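Local coordinates for protein titin (Homo sapiens, PDB 2A38) that spans the half-sarcomere of striated muscle as a giant elastic protein, with this Ig doublet forming its N-terminus, at residues A99-Q111 with R122-V134. Sequence-based numbering, arbitrary orientation.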
# COMPACT_ATOMS: atom_id res chain seq x y z
N ALA A 99 -6.25 6.10 -5.71
CA ALA A 99 -4.81 6.07 -5.46
C ALA A 99 -4.49 6.45 -4.02
O ALA A 99 -5.04 7.41 -3.48
CB ALA A 99 -4.10 7.01 -6.42
N GLU A 100 -3.59 5.68 -3.41
CA GLU A 100 -3.19 5.91 -2.03
C GLU A 100 -1.92 6.76 -1.95
O GLU A 100 -1.02 6.62 -2.78
CB GLU A 100 -2.96 4.56 -1.34
CG GLU A 100 -2.33 4.65 0.04
CD GLU A 100 -1.90 3.28 0.56
OE1 GLU A 100 -1.26 2.52 -0.21
OE2 GLU A 100 -2.18 2.97 1.74
N THR A 101 -1.87 7.64 -0.96
CA THR A 101 -0.70 8.48 -0.75
C THR A 101 -0.44 8.68 0.73
O THR A 101 -1.35 8.57 1.56
CB THR A 101 -0.86 9.87 -1.42
OG1 THR A 101 -2.08 10.48 -0.97
CG2 THR A 101 -0.87 9.74 -2.94
N ALA A 102 0.81 8.97 1.06
CA ALA A 102 1.23 9.19 2.44
C ALA A 102 2.46 10.08 2.39
O ALA A 102 3.37 9.84 1.60
CB ALA A 102 1.58 7.86 3.10
N PRO A 103 2.52 11.13 3.23
CA PRO A 103 3.69 12.00 3.20
C PRO A 103 4.90 11.24 3.76
O PRO A 103 4.74 10.20 4.40
CB PRO A 103 3.28 13.16 4.09
CG PRO A 103 2.43 12.47 5.13
CD PRO A 103 1.58 11.52 4.30
N PRO A 104 6.12 11.74 3.50
CA PRO A 104 7.32 11.06 4.01
C PRO A 104 7.28 11.02 5.54
O PRO A 104 6.92 11.99 6.20
CB PRO A 104 8.45 11.93 3.49
CG PRO A 104 7.87 12.53 2.23
CD PRO A 104 6.50 12.91 2.68
N ASN A 105 7.67 9.89 6.10
CA ASN A 105 7.66 9.71 7.53
C ASN A 105 8.94 9.03 8.00
O ASN A 105 9.38 8.06 7.40
CB ASN A 105 6.45 8.88 7.92
CG ASN A 105 6.40 8.59 9.40
OD1 ASN A 105 6.47 9.51 10.22
ND2 ASN A 105 6.27 7.31 9.76
N PHE A 106 9.55 9.56 9.05
CA PHE A 106 10.76 8.96 9.58
C PHE A 106 10.43 7.95 10.66
O PHE A 106 10.11 8.32 11.79
CB PHE A 106 11.68 10.02 10.18
CG PHE A 106 12.37 10.86 9.15
CD1 PHE A 106 11.85 12.08 8.77
CD2 PHE A 106 13.51 10.38 8.52
CE1 PHE A 106 12.46 12.82 7.77
CE2 PHE A 106 14.11 11.12 7.52
CZ PHE A 106 13.59 12.33 7.14
N VAL A 107 10.48 6.67 10.30
CA VAL A 107 10.20 5.61 11.25
C VAL A 107 11.39 5.62 12.20
O VAL A 107 11.23 5.50 13.41
CB VAL A 107 10.12 4.24 10.55
CG1 VAL A 107 9.98 3.13 11.57
CG2 VAL A 107 8.94 4.23 9.59
N GLN A 108 12.57 5.78 11.62
CA GLN A 108 13.82 5.88 12.38
C GLN A 108 14.46 7.22 12.01
O GLN A 108 14.77 7.46 10.84
CB GLN A 108 14.77 4.74 12.04
CG GLN A 108 16.04 4.78 12.87
CD GLN A 108 17.09 3.81 12.37
OE1 GLN A 108 16.76 2.82 11.72
NE2 GLN A 108 18.35 4.08 12.70
N ARG A 109 14.65 8.07 13.01
CA ARG A 109 15.23 9.39 12.83
C ARG A 109 16.72 9.42 13.14
O ARG A 109 17.25 8.49 13.74
CB ARG A 109 14.53 10.39 13.74
CG ARG A 109 13.10 10.67 13.37
CD ARG A 109 12.44 11.59 14.38
NE ARG A 109 11.20 12.15 13.85
CZ ARG A 109 10.20 12.62 14.59
NH1 ARG A 109 10.29 12.61 15.91
NH2 ARG A 109 9.11 13.11 14.01
N LEU A 110 17.37 10.50 12.74
CA LEU A 110 18.79 10.69 13.03
C LEU A 110 18.91 10.94 14.53
O LEU A 110 18.01 11.51 15.14
CB LEU A 110 19.33 11.93 12.31
CG LEU A 110 19.54 11.99 10.80
CD1 LEU A 110 20.13 13.34 10.43
CD2 LEU A 110 20.49 10.87 10.39
N GLN A 111 20.02 10.51 15.12
CA GLN A 111 20.23 10.73 16.55
C GLN A 111 21.57 11.42 16.74
O GLN A 111 22.55 11.06 16.09
CB GLN A 111 20.22 9.42 17.32
CG GLN A 111 18.87 8.74 17.39
CD GLN A 111 18.90 7.47 18.24
OE1 GLN A 111 19.17 7.53 19.44
NE2 GLN A 111 18.63 6.32 17.61
N ARG A 122 28.09 5.94 12.17
CA ARG A 122 27.02 5.65 11.22
C ARG A 122 25.74 6.34 11.67
O ARG A 122 25.29 6.16 12.80
CB ARG A 122 26.77 4.14 11.09
CG ARG A 122 25.71 3.76 10.07
CD ARG A 122 26.18 2.58 9.25
NE ARG A 122 26.93 1.65 10.09
CZ ARG A 122 27.79 0.75 9.64
NH1 ARG A 122 28.42 -0.04 10.50
NH2 ARG A 122 28.04 0.63 8.34
N LEU A 123 25.18 7.15 10.78
CA LEU A 123 23.94 7.86 11.05
C LEU A 123 22.90 7.24 10.11
O LEU A 123 23.08 7.25 8.89
CB LEU A 123 24.12 9.35 10.73
CG LEU A 123 25.29 10.04 11.43
CD1 LEU A 123 25.48 11.45 10.90
CD2 LEU A 123 25.04 10.05 12.92
N GLN A 124 21.82 6.69 10.67
CA GLN A 124 20.78 6.07 9.85
C GLN A 124 19.39 6.63 10.04
O GLN A 124 19.06 7.19 11.08
CB GLN A 124 20.67 4.57 10.14
CG GLN A 124 21.88 3.75 9.86
CD GLN A 124 21.53 2.28 9.81
OE1 GLN A 124 20.63 1.82 10.52
NE2 GLN A 124 22.25 1.53 8.98
N VAL A 125 18.57 6.43 9.01
CA VAL A 125 17.18 6.84 9.00
C VAL A 125 16.40 5.79 8.21
O VAL A 125 16.94 5.12 7.33
CB VAL A 125 16.98 8.22 8.31
CG1 VAL A 125 17.72 9.31 9.05
CG2 VAL A 125 17.45 8.14 6.86
N ARG A 126 15.13 5.63 8.55
CA ARG A 126 14.26 4.71 7.81
C ARG A 126 13.08 5.60 7.42
O ARG A 126 12.43 6.18 8.28
CB ARG A 126 13.80 3.55 8.69
CG ARG A 126 12.85 2.62 7.95
CD ARG A 126 12.47 1.41 8.78
NE ARG A 126 13.52 0.39 8.79
CZ ARG A 126 13.83 -0.38 7.75
NH1 ARG A 126 13.18 -0.25 6.60
NH2 ARG A 126 14.79 -1.29 7.87
N VAL A 127 12.83 5.71 6.12
CA VAL A 127 11.76 6.57 5.63
C VAL A 127 10.71 5.83 4.81
O VAL A 127 11.04 4.98 3.99
CB VAL A 127 12.32 7.70 4.73
CG1 VAL A 127 11.20 8.64 4.33
CG2 VAL A 127 13.41 8.45 5.45
N THR A 128 9.45 6.19 5.03
CA THR A 128 8.34 5.60 4.29
C THR A 128 7.53 6.71 3.65
O THR A 128 7.67 7.88 4.01
CB THR A 128 7.42 4.78 5.20
OG1 THR A 128 6.95 5.62 6.27
CG2 THR A 128 8.15 3.57 5.77
N GLY A 129 6.67 6.34 2.71
CA GLY A 129 5.84 7.31 2.03
C GLY A 129 5.42 6.82 0.66
O GLY A 129 6.08 5.97 0.06
N ILE A 130 4.31 7.36 0.17
CA ILE A 130 3.75 6.99 -1.13
C ILE A 130 3.31 8.27 -1.81
O ILE A 130 2.43 8.97 -1.31
CB ILE A 130 2.51 6.08 -0.96
CG1 ILE A 130 2.86 4.88 -0.07
CG2 ILE A 130 2.01 5.60 -2.32
CD1 ILE A 130 1.66 4.12 0.46
N PRO A 131 3.91 8.61 -2.96
CA PRO A 131 4.98 7.90 -3.68
C PRO A 131 6.24 7.76 -2.84
O PRO A 131 6.39 8.43 -1.82
CB PRO A 131 5.24 8.79 -4.89
CG PRO A 131 3.95 9.52 -5.09
CD PRO A 131 3.54 9.84 -3.68
N THR A 132 7.14 6.89 -3.27
CA THR A 132 8.39 6.69 -2.55
C THR A 132 9.11 8.04 -2.44
O THR A 132 9.25 8.77 -3.43
CB THR A 132 9.29 5.72 -3.31
OG1 THR A 132 8.56 4.51 -3.54
CG2 THR A 132 10.54 5.43 -2.50
N PRO A 133 9.58 8.40 -1.24
CA PRO A 133 10.26 9.68 -1.07
C PRO A 133 11.66 9.74 -1.67
O PRO A 133 12.33 8.72 -1.84
CB PRO A 133 10.31 9.84 0.45
CG PRO A 133 9.19 8.98 0.95
CD PRO A 133 9.31 7.77 0.07
N VAL A 134 12.09 10.95 -2.01
CA VAL A 134 13.44 11.18 -2.52
C VAL A 134 14.14 11.64 -1.25
O VAL A 134 13.69 12.58 -0.59
CB VAL A 134 13.48 12.31 -3.55
CG1 VAL A 134 14.93 12.65 -3.89
CG2 VAL A 134 12.72 11.90 -4.81
O HOH W 1 4.70 7.39 5.30
O HOH W 2 19.21 6.70 13.89
O HOH W 3 21.39 7.90 13.40
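Two beta bulges interrupt the antiparallel pairing of Ala102-Gln108 with Arg126-Ile130. These are an edge strand and its neighbour in the second immunoglobulin I-set domain, just after the link from the first. In the classic bulge, Val107 and Gln108 both face Arg126. Arg126 O accepts from Val107 N at 2.9 Å, nearly along the C=O axis, though the bond is bent at the hydrogen (136°), and takes a weak bond from Gln108 N (3.4 Å). Arg126 N returns a bond to Gln108 O. The earlier shift lies at Pro103-Pro104, where neither proline N can donate. Asn105 and Thr128 resume the pairing through two backbone bonds. Water 1 joins Pro103 O to Thr128 OG1.

Phe106 and Val125 face the sandwich core and also touch Val176 of strand 172-180, with Val127 beside them on the same face of the sheet. CG of Phe106 is anti to its carbonyl carbon (chi1 -74°), and the ring lies alongside both valines. Val125 CB sits at the ring edge, 4.1 Å from Phe106 CD2. Val127 CG2 is 3.5 Å from Phe106 CE2. At the linker end, Ile130 CD1 lies 3.4 Å from Glu100 OE1.

Beyond the bulge, Leu110 CD2 presses tightly on Val125 CG1 at 3.4 Å. Here water replaces direct backbone bonds. Water 2 donates to Arg109 O and Gln124 O, and accepts from Gln108 NE2 at 3.0 Å.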